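Local structure of L-ornithine N(5)-monooxygenase (Pseudomonas aeruginosa, 3S5W) at residues Leu62-Gln67 / Val167-Ala172; Trp135-Phe140 / Ser144-Glu149. The protein catalyses the FAD- and NADPH-dependent hydroxylation of L-ornithine to N(5)-hydroxy-L-ornithine, the first step towards the hydroxamate siderophore pyoverdin. All blocks are in the same frame, centred on the assembly; numbering follows the deposited sequence.

Interaction 1: Leu62-Gln67 / Val167-Ala172; sequences LFLDKQ and VISRNA. With FAD (flavin-adenine dinucleotide), chain C.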
ATOM      1  N   LEU A  62      -9.906   0.214 -19.584  1.00 31.99           N
ATOM      2  CA  LEU A  62      -9.676   1.473 -18.864  1.00 31.44           C
ATOM      3  C   LEU A  62      -9.270   1.234 -17.409  1.00 30.03           C
ATOM      4  O   LEU A  62      -9.831   0.367 -16.733  1.00 29.53           O
ATOM      5  CB  LEU A  62     -10.925   2.361 -18.839  1.00 31.82           C
ATOM      6  CG  LEU A  62     -11.449   3.020 -20.118  1.00 33.93           C
ATOM      7  CD1 LEU A  62     -12.700   3.823 -19.749  1.00 36.28           C
ATOM      8  CD2 LEU A  62     -10.415   3.923 -20.728  1.00 33.73           C
ATOM      9  N   PHE A  63      -8.332   2.041 -16.924  1.00 28.37           N
ATOM     10  CA  PHE A  63      -8.012   2.036 -15.496  1.00 27.14           C
ATOM     11  C   PHE A  63      -8.240   3.408 -14.951  1.00 26.52           C
ATOM     12  O   PHE A  63      -7.651   4.353 -15.446  1.00 27.70           O
ATOM     13  CB  PHE A  63      -6.556   1.610 -15.271  1.00 27.33           C
ATOM     14  CG  PHE A  63      -6.264   0.232 -15.755  1.00 26.38           C
ATOM     15  CD1 PHE A  63      -6.545  -0.885 -14.945  1.00 25.74           C
ATOM     16  CD2 PHE A  63      -5.731   0.034 -17.031  1.00 26.28           C
ATOM     17  CE1 PHE A  63      -6.299  -2.164 -15.416  1.00 26.10           C
ATOM     18  CE2 PHE A  63      -5.460  -1.240 -17.483  1.00 26.37           C
ATOM     19  CZ  PHE A  63      -5.749  -2.340 -16.688  1.00 25.02           C
ATOM     20  N   LEU A  64      -9.096   3.521 -13.942  1.00 26.10           N
ATOM     21  CA  LEU A  64      -9.459   4.808 -13.354  1.00 27.31           C
ATOM     22  C   LEU A  64      -8.726   5.044 -12.046  1.00 27.10           C
ATOM     23  O   LEU A  64      -8.704   4.154 -11.188  1.00 28.24           O
ATOM     24  CB  LEU A  64     -10.978   4.879 -13.094  1.00 27.74           C
ATOM     25  CG  LEU A  64     -11.971   4.462 -14.196  1.00 31.88           C
ATOM     26  CD1 LEU A  64     -13.407   4.843 -13.787  1.00 33.79           C
ATOM     27  CD2 LEU A  64     -11.638   4.996 -15.573  1.00 34.22           C
ATOM     28  N   ASP A  65      -8.107   6.207 -11.893  1.00 26.20           N
ATOM     29  CA  ASP A  65      -7.450   6.520 -10.646  1.00 26.21           C
ATOM     30  C   ASP A  65      -7.884   7.874 -10.153  1.00 25.20           C
ATOM     31  O   ASP A  65      -7.873   8.849 -10.900  1.00 25.29           O
ATOM     32  CB  ASP A  65      -5.913   6.460 -10.769  1.00 25.58           C
ATOM     33  CG  ASP A  65      -5.225   6.294  -9.408  1.00 26.24           C
ATOM     34  OD1 ASP A  65      -5.176   7.271  -8.617  1.00 25.94           O
ATOM     35  OD2 ASP A  65      -4.744   5.175  -9.112  1.00 26.15           O
ATOM     36  N   LYS A  66      -8.220   7.920  -8.881  1.00 24.69           N
ATOM     37  CA  LYS A  66      -8.678   9.144  -8.246  1.00 25.83           C
ATOM     38  C   LYS A  66      -7.628  10.250  -8.178  1.00 25.98           C
ATOM     39  O   LYS A  66      -7.988  11.412  -8.044  1.00 25.29           O
ATOM     40  CB  LYS A  66      -9.315   8.873  -6.882  1.00 25.60           C
ATOM     41  CG  LYS A  66      -8.364   8.418  -5.788  1.00 28.42           C
ATOM     42  CD  LYS A  66      -9.129   8.151  -4.481  1.00 31.08           C
ATOM     43  CE  LYS A  66      -8.161   7.813  -3.352  1.00 34.70           C
ATOM     44  NZ  LYS A  66      -8.899   7.615  -2.067  1.00 32.66           N
ATOM     45  N   GLN A  67      -6.337   9.902  -8.247  1.00 25.07           N
ATOM     46  CA  GLN A  67      -5.298  10.954  -8.185  1.00 25.20           C
ATOM     47  C   GLN A  67      -5.284  11.737  -9.490  1.00 26.08           C
ATOM     48  O   GLN A  67      -5.315  11.132 -10.572  1.00 25.18           O
ATOM     49  CB  GLN A  67      -3.905  10.366  -7.947  1.00 24.89           C
ATOM     50  CG  GLN A  67      -3.773   9.567  -6.648  1.00 25.32           C
ATOM     51  CD  GLN A  67      -2.317   9.155  -6.425  1.00 26.23           C
ATOM     52  OE1 GLN A  67      -1.429  10.006  -6.377  1.00 25.02           O
ATOM     53  NE2 GLN A  67      -2.070   7.866  -6.353  1.00 26.47           N
ATOM     54  N   VAL A 167     -20.108   1.099 -13.989  1.00 32.71           N
ATOM     55  CA  VAL A 167     -19.101   1.691 -13.122  1.00 31.86           C
ATOM     56  C   VAL A 167     -19.397   3.177 -13.007  1.00 31.81           C
ATOM     57  O   VAL A 167     -19.371   3.893 -14.010  1.00 32.48           O
ATOM     58  CB  VAL A 167     -17.651   1.439 -13.674  1.00 32.51           C
ATOM     59  CG1 VAL A 167     -16.591   2.065 -12.744  1.00 30.65           C
ATOM     60  CG2 VAL A 167     -17.394  -0.062 -13.913  1.00 30.58           C
ATOM     61  N   ILE A 168     -19.674   3.634 -11.791  1.00 31.64           N
ATOM     62  CA  ILE A 168     -20.027   5.016 -11.537  1.00 31.93           C
ATOM     63  C   ILE A 168     -18.826   5.746 -10.929  1.00 31.87           C
ATOM     64  O   ILE A 168     -18.346   5.372  -9.867  1.00 30.71           O
ATOM     65  CB  ILE A 168     -21.253   5.142 -10.544  1.00 32.07           C
ATOM     66  CG1 ILE A 168     -22.566   4.613 -11.151  1.00 34.22           C
ATOM     67  CG2 ILE A 168     -21.483   6.607 -10.192  1.00 32.74           C
ATOM     68  CD1 ILE A 168     -22.669   3.153 -11.365  1.00 37.17           C
ATOM     69  N   SER A 169     -18.367   6.791 -11.590  1.00 31.57           N
ATOM     70  CA  SER A 169     -17.248   7.568 -11.085  1.00 32.84           C
ATOM     71  C   SER A 169     -17.560   9.070 -11.051  1.00 33.76           C
ATOM     72  O   SER A 169     -18.539   9.538 -11.672  1.00 32.85           O
ATOM     73  CB  SER A 169     -15.971   7.269 -11.897  1.00 32.26           C
ATOM     74  OG  SER A 169     -16.073   7.693 -13.250  1.00 32.54           O
ATOM     75  N   ARG A 170     -16.735   9.816 -10.323  1.00 33.92           N
ATOM     76  CA  ARG A 170     -16.862  11.250 -10.209  1.00 36.24           C
ATOM     77  C   ARG A 170     -15.499  11.831 -10.595  1.00 36.66           C
ATOM     78  O   ARG A 170     -14.463  11.316 -10.150  1.00 36.73           O
ATOM     79  CB  ARG A 170     -17.239  11.634  -8.769  1.00 37.08           C
ATOM     80  CG  ARG A 170     -17.367  13.163  -8.536  1.00 41.94           C
ATOM     81  CD  ARG A 170     -17.925  13.546  -7.151  1.00 47.79           C
ATOM     82  NE  ARG A 170     -17.051  13.152  -6.044  1.00 52.47           N
ATOM     83  CZ  ARG A 170     -17.415  12.355  -5.035  1.00 54.40           C
ATOM     84  NH1 ARG A 170     -18.653  11.860  -4.967  1.00 55.29           N
ATOM     85  NH2 ARG A 170     -16.542  12.056  -4.080  1.00 54.35           N
ATOM     86  N   ASN A 171     -15.472  12.845 -11.453  1.00 36.45           N
ATOM     87  CA  ASN A 171     -14.199  13.508 -11.747  1.00 37.49           C
ATOM     88  C   ASN A 171     -13.900  14.649 -10.761  1.00 38.72           C
ATOM     89  O   ASN A 171     -14.680  14.902  -9.828  1.00 37.37           O
ATOM     90  CB  ASN A 171     -14.038  13.903 -13.236  1.00 36.91           C
ATOM     91  CG  ASN A 171     -14.975  15.040 -13.668  1.00 36.75           C
ATOM     92  OD1 ASN A 171     -15.463  15.825 -12.844  1.00 33.07           O
ATOM     93  ND2 ASN A 171     -15.242  15.108 -14.963  1.00 36.44           N
ATOM     94  N   ALA A 172     -12.760  15.306 -10.954  1.00 40.97           N
ATOM     95  CA  ALA A 172     -12.280  16.290  -9.978  1.00 43.17           C
ATOM     96  C   ALA A 172     -13.178  17.545  -9.974  1.00 44.15           C
ATOM     97  O   ALA A 172     -13.402  18.159  -8.922  1.00 44.33           O
ATOM     98  CB  ALA A 172     -10.795  16.629 -10.235  1.00 43.56           C
TER
HETATM   99  PA  FAD C 450      -1.809   1.218  -4.479  1.00 23.63           P
HETATM  100  O1A FAD C 450      -2.225   1.613  -3.112  1.00 19.77           O
HETATM  101  O2A FAD C 450      -0.341   1.512  -4.832  1.00 19.53           O
HETATM  102  O5B FAD C 450      -2.739   1.974  -5.577  1.00 23.66           O
HETATM  103  C5B FAD C 450      -4.130   2.044  -5.371  1.00 21.39           C
HETATM  104  C4B FAD C 450      -4.600   3.144  -6.308  1.00 23.22           C
HETATM  105  O4B FAD C 450      -6.000   3.173  -6.250  1.00 26.67           O
HETATM  106  C3B FAD C 450      -4.115   4.508  -5.827  1.00 23.62           C
HETATM  107  O3B FAD C 450      -3.356   5.133  -6.843  1.00 24.22           O
HETATM  108  C2B FAD C 450      -5.401   5.282  -5.507  1.00 24.49           C
HETATM  109  O2B FAD C 450      -5.356   6.625  -5.976  1.00 27.34           O
HETATM  110  C1B FAD C 450      -6.426   4.526  -6.298  1.00 25.52           C
HETATM  111  N9A FAD C 450      -7.773   4.506  -5.737  1.00 27.25           N
HETATM  112  C8A FAD C 450      -8.166   4.150  -4.451  1.00 30.44           C
HETATM  113  N7A FAD C 450      -9.531   4.204  -4.409  1.00 29.15           N
HETATM  114  C5A FAD C 450      -9.980   4.559  -5.643  1.00 28.77           C
HETATM  115  C6A FAD C 450     -11.262   4.758  -6.153  1.00 30.58           C
HETATM  116  N6A FAD C 450     -12.342   4.364  -5.457  1.00 28.73           N
HETATM  117  N1A FAD C 450     -11.390   5.139  -7.487  1.00 28.54           N
HETATM  118  C2A FAD C 450     -10.300   5.306  -8.317  1.00 27.82           C
HETATM  119  N3A FAD C 450      -9.020   5.107  -7.812  1.00 25.41           N
HETATM  120  C4A FAD C 450      -8.878   4.741  -6.493  1.00 28.24           C
HETATM  121  N1  FAD C 450       5.648  -2.680  -1.153  1.00 22.48           N
HETATM  122  C2  FAD C 450       6.880  -3.209  -1.518  1.00 25.26           C
HETATM  123  O2  FAD C 450       6.943  -4.290  -2.079  1.00 23.60           O
HETATM  124  N3  FAD C 450       8.047  -2.524  -1.253  1.00 25.57           N
HETATM  125  C4  FAD C 450       8.030  -1.297  -0.637  1.00 28.10           C
HETATM  126  O4  FAD C 450       9.103  -0.696  -0.460  1.00 26.10           O
HETATM  127  C4X FAD C 450       6.788  -0.760  -0.248  1.00 25.20           C
HETATM  128  N5  FAD C 450       6.736   0.468   0.396  1.00 26.11           N
HETATM  129  C5X FAD C 450       5.515   0.990   0.789  1.00 27.52           C
HETATM  130  C6  FAD C 450       5.478   2.232   1.439  1.00 29.83           C
HETATM  131  C7  FAD C 450       4.269   2.782   1.846  1.00 29.86           C
HETATM  132  C7M FAD C 450       4.309   4.116   2.549  1.00 32.40           C
HETATM  133  C8  FAD C 450       3.094   2.073   1.627  1.00 28.19           C
HETATM  134  C8M FAD C 450       1.751   2.607   2.037  1.00 31.03           C
HETATM  135  C9  FAD C 450       3.118   0.841   0.982  1.00 26.97           C
HETATM  136  C9A FAD C 450       4.326   0.289   0.536  1.00 26.84           C
HETATM  137  N10 FAD C 450       4.372  -0.951  -0.112  1.00 23.80           N
HETATM  138  C10 FAD C 450       5.605  -1.476  -0.483  1.00 24.18           C
HETATM  139  C1' FAD C 450       3.144  -1.774  -0.356  1.00 23.37           C
HETATM  140  C2' FAD C 450       2.221  -1.230  -1.465  1.00 23.22           C
HETATM  141  O2' FAD C 450       0.925  -1.716  -1.097  1.00 24.65           O
HETATM  142  C3' FAD C 450       2.639  -1.805  -2.810  1.00 24.06           C
HETATM  143  O3' FAD C 450       4.007  -1.483  -3.131  1.00 23.72           O
HETATM  144  C4' FAD C 450       1.764  -1.255  -3.965  1.00 22.97           C
HETATM  145  O4' FAD C 450       1.688   0.162  -3.861  1.00 23.37           O
HETATM  146  C5' FAD C 450       0.361  -1.907  -4.080  1.00 23.29           C
HETATM  147  O5' FAD C 450      -0.149  -1.573  -5.358  1.00 26.29           O
HETATM  148  P   FAD C 450      -1.730  -1.424  -5.667  1.00 24.11           P
HETATM  149  O1P FAD C 450      -1.808  -0.900  -7.080  1.00 22.80           O
HETATM  150  O2P FAD C 450      -2.362  -2.756  -5.367  1.00 20.51           O
HETATM  151  O3P FAD C 450      -2.212  -0.321  -4.620  1.00 21.18           O
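L64 meets S169 and V167 with one methyl group. Its CD1 lies 3.9 Å from S169 OG and 4.4 Å from V167 CG1. CG stands anti to the carbonyl carbon (chi1 -48°), and chi2 near 180° (-170°) then extends CD1 away from the backbone, towards S169. The contact is small and apolar at the V167 end. At the other end the buried hydroxyl of S169 is hydrogen-bonded to OE1 of E148. L64 also touches V150 of strand 148-158 and R179 of strand 176-181.

The next residues turn to the cofactor. D65 has CG anti to its backbone N (chi1 -160°), and its carboxylate faces the ribose of the FAD adenosine. OD1 accepts from FAD O2B at 2.7 Å, and OD2 accepts from FAD O3B, also at 2.7 Å. Each oxygen has a further donor. OD1 takes the backbone N of Q67 at 2.9 Å on its anti lone pair, in a nearly straight bond, which makes an Asx turn. OD2 takes the backbone N of F38. These bonds fix the rotation of the carboxylate. Q67 extends beyond CG, and its NE2 gives a more bent bond to FAD O3B (3.1 Å). Its OE1 is held by the N of R71. The extended chain of K66 lies over one face of the adenine, with CD 3.9 Å from FAD C5A. An acidic residue near the C-terminal end of the second parallel strand, gripping both ribose hydroxyls, is characteristic of the Rossmann-type FAD-binding fold.

Interaction 2: Trp135-Phe140 / Ser144-Glu149; sequences WVASHF and SRYGEE. With FAD (flavin-adenine dinucleotide), chain C; PO4 (phosphate ion), chain D.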
ATOM      1  N   TRP A 135       6.810   6.763 -15.112  1.00 24.90           N
ATOM      2  CA  TRP A 135       7.344   6.567 -16.453  1.00 25.33           C
ATOM      3  C   TRP A 135       6.663   5.374 -17.141  1.00 25.51           C
ATOM      4  O   TRP A 135       6.242   5.495 -18.286  1.00 26.01           O
ATOM      5  CB  TRP A 135       8.864   6.403 -16.426  1.00 24.95           C
ATOM      6  CG  TRP A 135       9.462   6.071 -17.775  1.00 25.50           C
ATOM      7  CD1 TRP A 135       9.732   6.949 -18.799  1.00 27.86           C
ATOM      8  CD2 TRP A 135       9.860   4.774 -18.237  1.00 27.49           C
ATOM      9  NE1 TRP A 135      10.278   6.274 -19.864  1.00 26.12           N
ATOM     10  CE2 TRP A 135      10.371   4.940 -19.548  1.00 28.50           C
ATOM     11  CE3 TRP A 135       9.831   3.481 -17.669  1.00 24.43           C
ATOM     12  CZ2 TRP A 135      10.849   3.856 -20.308  1.00 30.09           C
ATOM     13  CZ3 TRP A 135      10.308   2.407 -18.413  1.00 28.92           C
ATOM     14  CH2 TRP A 135      10.822   2.600 -19.718  1.00 29.07           C
ATOM     15  N   VAL A 136       6.514   4.248 -16.441  1.00 24.51           N
ATOM     16  CA  VAL A 136       5.846   3.090 -17.022  1.00 24.55           C
ATOM     17  C   VAL A 136       4.382   3.459 -17.379  1.00 25.72           C
ATOM     18  O   VAL A 136       3.950   3.163 -18.485  1.00 25.46           O
ATOM     19  CB  VAL A 136       5.873   1.858 -16.110  1.00 24.78           C
ATOM     20  CG1 VAL A 136       5.020   0.705 -16.687  1.00 25.74           C
ATOM     21  CG2 VAL A 136       7.339   1.340 -15.950  1.00 24.30           C
ATOM     22  N   ALA A 137       3.655   4.048 -16.423  1.00 25.68           N
ATOM     23  CA  ALA A 137       2.227   4.386 -16.580  1.00 26.68           C
ATOM     24  C   ALA A 137       1.984   5.337 -17.768  1.00 27.42           C
ATOM     25  O   ALA A 137       0.966   5.209 -18.433  1.00 28.50           O
ATOM     26  CB  ALA A 137       1.660   5.000 -15.278  1.00 25.66           C
ATOM     27  N   SER A 138       2.922   6.250 -18.030  1.00 28.04           N
ATOM     28  CA  SER A 138       2.871   7.173 -19.172  1.00 29.32           C
ATOM     29  C   SER A 138       2.879   6.471 -20.542  1.00 30.31           C
ATOM     30  O   SER A 138       2.674   7.134 -21.561  1.00 31.08           O
ATOM     31  CB  SER A 138       4.017   8.207 -19.117  1.00 29.78           C
ATOM     32  OG  SER A 138       5.209   7.623 -19.623  1.00 29.15           O
ATOM     33  N   HIS A 139       3.123   5.155 -20.583  1.00 30.15           N
ATOM     34  CA  HIS A 139       2.959   4.373 -21.827  1.00 30.46           C
ATOM     35  C   HIS A 139       1.539   3.841 -22.025  1.00 30.45           C
ATOM     36  O   HIS A 139       1.264   3.159 -23.021  1.00 29.50           O
ATOM     37  CB  HIS A 139       3.951   3.205 -21.890  1.00 31.41           C
ATOM     38  CG  HIS A 139       5.373   3.641 -22.009  1.00 33.02           C
ATOM     39  ND1 HIS A 139       6.102   4.094 -20.930  1.00 36.70           N
ATOM     40  CD2 HIS A 139       6.193   3.721 -23.086  1.00 36.54           C
ATOM     41  CE1 HIS A 139       7.311   4.438 -21.339  1.00 38.40           C
ATOM     42  NE2 HIS A 139       7.395   4.211 -22.640  1.00 38.69           N
ATOM     43  N   PHE A 140       0.642   4.152 -21.081  1.00 30.01           N
ATOM     44  CA  PHE A 140      -0.728   3.590 -21.086  1.00 30.83           C
ATOM     45  C   PHE A 140      -1.797   4.684 -21.024  1.00 31.54           C
ATOM     46  O   PHE A 140      -2.902   4.477 -20.501  1.00 31.61           O
ATOM     47  CB  PHE A 140      -0.896   2.526 -19.972  1.00 29.64           C
ATOM     48  CG  PHE A 140      -0.012   1.354 -20.171  1.00 28.94           C
ATOM     49  CD1 PHE A 140       1.293   1.361 -19.675  1.00 27.77           C
ATOM     50  CD2 PHE A 140      -0.447   0.261 -20.909  1.00 27.46           C
ATOM     51  CE1 PHE A 140       2.163   0.287 -19.921  1.00 26.13           C
ATOM     52  CE2 PHE A 140       0.409  -0.810 -21.146  1.00 26.12           C
ATOM     53  CZ  PHE A 140       1.706  -0.798 -20.640  1.00 28.33           C
ATOM     54  N   SER A 144      -5.550   4.900 -19.368  1.00 31.95           N
ATOM     55  CA  SER A 144      -5.707   5.430 -18.020  1.00 30.72           C
ATOM     56  C   SER A 144      -6.649   6.637 -17.999  1.00 30.21           C
ATOM     57  O   SER A 144      -6.697   7.396 -18.962  1.00 29.65           O
ATOM     58  CB  SER A 144      -4.341   5.800 -17.450  1.00 30.22           C
ATOM     59  OG  SER A 144      -3.773   6.851 -18.207  1.00 30.67           O
ATOM     60  N   ARG A 145      -7.398   6.793 -16.913  1.00 29.25           N
ATOM     61  CA  ARG A 145      -8.166   8.003 -16.667  1.00 29.48           C
ATOM     62  C   ARG A 145      -7.850   8.482 -15.277  1.00 29.34           C
ATOM     63  O   ARG A 145      -8.337   7.901 -14.307  1.00 29.49           O
ATOM     64  CB  ARG A 145      -9.675   7.732 -16.807  1.00 29.89           C
ATOM     65  CG  ARG A 145     -10.077   7.196 -18.183  1.00 30.47           C
ATOM     66  CD  ARG A 145     -10.065   8.314 -19.236  1.00 34.52           C
ATOM     67  NE  ARG A 145     -10.531   7.812 -20.521  1.00 35.74           N
ATOM     68  CZ  ARG A 145      -9.761   7.270 -21.474  1.00 39.69           C
ATOM     69  NH1 ARG A 145      -8.437   7.143 -21.321  1.00 37.90           N
ATOM     70  NH2 ARG A 145     -10.329   6.846 -22.603  1.00 36.99           N
ATOM     71  N   TYR A 146      -7.050   9.538 -15.175  1.00 29.83           N
ATOM     72  CA  TYR A 146      -6.756  10.166 -13.876  1.00 29.94           C
ATOM     73  C   TYR A 146      -7.798  11.170 -13.420  1.00 30.67           C
ATOM     74  O   TYR A 146      -8.597  11.655 -14.235  1.00 31.00           O
ATOM     75  CB  TYR A 146      -5.383  10.808 -13.883  1.00 29.69           C
ATOM     76  CG  TYR A 146      -4.273   9.791 -14.057  1.00 29.45           C
ATOM     77  CD1 TYR A 146      -3.903   8.936 -12.989  1.00 28.65           C
ATOM     78  CD2 TYR A 146      -3.614   9.658 -15.281  1.00 27.24           C
ATOM     79  CE1 TYR A 146      -2.881   7.985 -13.149  1.00 28.40           C
ATOM     80  CE2 TYR A 146      -2.579   8.707 -15.453  1.00 28.72           C
ATOM     81  CZ  TYR A 146      -2.227   7.882 -14.387  1.00 28.68           C
ATOM     82  OH  TYR A 146      -1.219   6.978 -14.571  1.00 27.17           O
ATOM     83  N   GLY A 147      -7.784  11.472 -12.121  1.00 29.97           N
ATOM     84  CA  GLY A 147      -8.766  12.348 -11.484  1.00 31.10           C
ATOM     85  C   GLY A 147     -10.200  11.802 -11.468  1.00 31.75           C
ATOM     86  O   GLY A 147     -11.149  12.581 -11.500  1.00 33.13           O
ATOM     87  N   GLU A 148     -10.358  10.480 -11.439  1.00 31.20           N
ATOM     88  CA  GLU A 148     -11.669   9.846 -11.417  1.00 31.28           C
ATOM     89  C   GLU A 148     -11.743   8.865 -10.263  1.00 31.73           C
ATOM     90  O   GLU A 148     -11.013   7.856 -10.255  1.00 31.41           O
ATOM     91  CB  GLU A 148     -11.923   9.092 -12.717  1.00 31.36           C
ATOM     92  CG  GLU A 148     -12.098   9.984 -13.954  1.00 34.93           C
ATOM     93  CD  GLU A 148     -12.923   9.315 -15.040  1.00 37.45           C
ATOM     94  OE1 GLU A 148     -13.817   8.511 -14.699  1.00 40.70           O
ATOM     95  OE2 GLU A 148     -12.676   9.581 -16.234  1.00 39.64           O
ATOM     96  N   GLU A 149     -12.613   9.168  -9.304  1.00 31.14           N
ATOM     97  CA  GLU A 149     -12.872   8.282  -8.174  1.00 31.57           C
ATOM     98  C   GLU A 149     -14.078   7.405  -8.485  1.00 31.72           C
ATOM     99  O   GLU A 149     -15.169   7.940  -8.763  1.00 30.81           O
ATOM    100  CB  GLU A 149     -13.111   9.098  -6.903  1.00 31.60           C
ATOM    101  CG  GLU A 149     -13.425   8.241  -5.673  1.00 34.70           C
ATOM    102  CD  GLU A 149     -13.677   9.036  -4.413  1.00 40.69           C
ATOM    103  OE1 GLU A 149     -13.733  10.282  -4.462  1.00 43.40           O
ATOM    104  OE2 GLU A 149     -13.842   8.403  -3.352  1.00 42.74           O
TER
HETATM  105  PA  FAD C 450      -1.809   1.218  -4.479  1.00 23.63           P
HETATM  106  O1A FAD C 450      -2.225   1.613  -3.112  1.00 19.77           O
HETATM  107  O2A FAD C 450      -0.341   1.512  -4.832  1.00 19.53           O
HETATM  108  O5B FAD C 450      -2.739   1.974  -5.577  1.00 23.66           O
HETATM  109  C5B FAD C 450      -4.130   2.044  -5.371  1.00 21.39           C
HETATM  110  C4B FAD C 450      -4.600   3.144  -6.308  1.00 23.22           C
HETATM  111  O4B FAD C 450      -6.000   3.173  -6.250  1.00 26.67           O
HETATM  112  C3B FAD C 450      -4.115   4.508  -5.827  1.00 23.62           C
HETATM  113  O3B FAD C 450      -3.356   5.133  -6.843  1.00 24.22           O
HETATM  114  C2B FAD C 450      -5.401   5.282  -5.507  1.00 24.49           C
HETATM  115  O2B FAD C 450      -5.356   6.625  -5.976  1.00 27.34           O
HETATM  116  C1B FAD C 450      -6.426   4.526  -6.298  1.00 25.52           C
HETATM  117  N9A FAD C 450      -7.773   4.506  -5.737  1.00 27.25           N
HETATM  118  C8A FAD C 450      -8.166   4.150  -4.451  1.00 30.44           C
HETATM  119  N7A FAD C 450      -9.531   4.204  -4.409  1.00 29.15           N
HETATM  120  C5A FAD C 450      -9.980   4.559  -5.643  1.00 28.77           C
HETATM  121  C6A FAD C 450     -11.262   4.758  -6.153  1.00 30.58           C
HETATM  122  N6A FAD C 450     -12.342   4.364  -5.457  1.00 28.73           N
HETATM  123  N1A FAD C 450     -11.390   5.139  -7.487  1.00 28.54           N
HETATM  124  C2A FAD C 450     -10.300   5.306  -8.317  1.00 27.82           C
HETATM  125  N3A FAD C 450      -9.020   5.107  -7.812  1.00 25.41           N
HETATM  126  C4A FAD C 450      -8.878   4.741  -6.493  1.00 28.24           C
HETATM  127  N1  FAD C 450       5.648  -2.680  -1.153  1.00 22.48           N
HETATM  128  C2  FAD C 450       6.880  -3.209  -1.518  1.00 25.26           C
HETATM  129  O2  FAD C 450       6.943  -4.290  -2.079  1.00 23.60           O
HETATM  130  N3  FAD C 450       8.047  -2.524  -1.253  1.00 25.57           N
HETATM  131  C4  FAD C 450       8.030  -1.297  -0.637  1.00 28.10           C
HETATM  132  O4  FAD C 450       9.103  -0.696  -0.460  1.00 26.10           O
HETATM  133  C4X FAD C 450       6.788  -0.760  -0.248  1.00 25.20           C
HETATM  134  N5  FAD C 450       6.736   0.468   0.396  1.00 26.11           N
HETATM  135  C5X FAD C 450       5.515   0.990   0.789  1.00 27.52           C
HETATM  136  C6  FAD C 450       5.478   2.232   1.439  1.00 29.83           C
HETATM  137  C7  FAD C 450       4.269   2.782   1.846  1.00 29.86           C
HETATM  138  C7M FAD C 450       4.309   4.116   2.549  1.00 32.40           C
HETATM  139  C8  FAD C 450       3.094   2.073   1.627  1.00 28.19           C
HETATM  140  C8M FAD C 450       1.751   2.607   2.037  1.00 31.03           C
HETATM  141  C9  FAD C 450       3.118   0.841   0.982  1.00 26.97           C
HETATM  142  C9A FAD C 450       4.326   0.289   0.536  1.00 26.84           C
HETATM  143  N10 FAD C 450       4.372  -0.951  -0.112  1.00 23.80           N
HETATM  144  C10 FAD C 450       5.605  -1.476  -0.483  1.00 24.18           C
HETATM  145  C1' FAD C 450       3.144  -1.774  -0.356  1.00 23.37           C
HETATM  146  C2' FAD C 450       2.221  -1.230  -1.465  1.00 23.22           C
HETATM  147  O2' FAD C 450       0.925  -1.716  -1.097  1.00 24.65           O
HETATM  148  C3' FAD C 450       2.639  -1.805  -2.810  1.00 24.06           C
HETATM  149  O3' FAD C 450       4.007  -1.483  -3.131  1.00 23.72           O
HETATM  150  C4' FAD C 450       1.764  -1.255  -3.965  1.00 22.97           C
HETATM  151  O4' FAD C 450       1.688   0.162  -3.861  1.00 23.37           O
HETATM  152  C5' FAD C 450       0.361  -1.907  -4.080  1.00 23.29           C
HETATM  153  O5' FAD C 450      -0.149  -1.573  -5.358  1.00 26.29           O
HETATM  154  P   FAD C 450      -1.730  -1.424  -5.667  1.00 24.11           P
HETATM  155  O1P FAD C 450      -1.808  -0.900  -7.080  1.00 22.80           O
HETATM  156  O2P FAD C 450      -2.362  -2.756  -5.367  1.00 20.51           O
HETATM  157  O3P FAD C 450      -2.212  -0.321  -4.620  1.00 21.18           O
HETATM  158  P   PO4 D 444     -13.938   7.661 -21.947  1.00 53.64           P
HETATM  159  O1  PO4 D 444     -13.085   6.764 -22.815  1.00 51.76           O
HETATM  160  O2  PO4 D 444     -14.984   6.783 -21.296  1.00 51.76           O
HETATM  161  O3  PO4 D 444     -14.570   8.723 -22.825  1.00 53.57           O
HETATM  162  O4  PO4 D 444     -13.127   8.384 -20.888  1.00 50.73           O
HETATM  163  O   HOH W   1      -1.019   7.055 -18.144  1.00 33.24           O
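Y146 has CG anti to its carbonyl carbon (chi1 -64°), which sends the phenol across to A137, in the last part of helix 126-137. There OH meets A137 CB at 3.6 Å. S144 has OG between its backbone N and carbonyl carbon (chi1 64°), on the side of F140. The backbone N of S144 gives a weak, bent bond to F140 O (2.9 Å). OG is 3.4 Å from F140 O, at best a weak bond. A water makes a firmer link: it donates to A137 O and is also hydrogen-bonded to S144 OG.

A type I beta turn spans A137 to F140. W135 O accepts from two side chains, S138 OG at 2.7 Å and H139 ND1 at 3.0 Å. They come from opposite faces of its carbonyl plane. CE1 of H139 also lies over one face of the W135 indole, offset toward its rim. This is a helix-to-strand connection in the FAD-binding domain. Strand 144-146 pairs in parallel with strand 61-65, while V136 and F140 pack on helix 40-56.

R145 points its CB away from residues 135-140. Its NH1 bonds S144 O at 2.9 Å, from above the carbonyl plane, and also bonds the carbonyl of E142. The NE and NH2 edge takes a phosphate ion, probably from the crystallisation liquor. NE binds its O4 at 2.7 Å and NH2 binds its O1 in nearly straight bonds. NE of R179 is also hydrogen-bonded to this phosphate. Farther along, the backbone of E148 and E149 runs beside the FAD adenine.

Overall arrangement
Interactions 1 and 2 have centres 10 Å apart, on the same side of the chain's centre. Along the chain, interaction 2 is nested inside the loop closed by interaction 1. Both reach one mixed sheet. In it strand 148-158 lies beside strand 161-171, which follows it in the chain. The two contacts touch directly: F63 O is 2.9 Å from R145 N, a probable backbone hydrogen bond between paired strands. Both also touch FAD. The sheet thus sets strand 61-65 beside strand 144-146, from a distant part of the sequence, and residues 64-67 and 148-149 meet at the adenosine end of the cofactor.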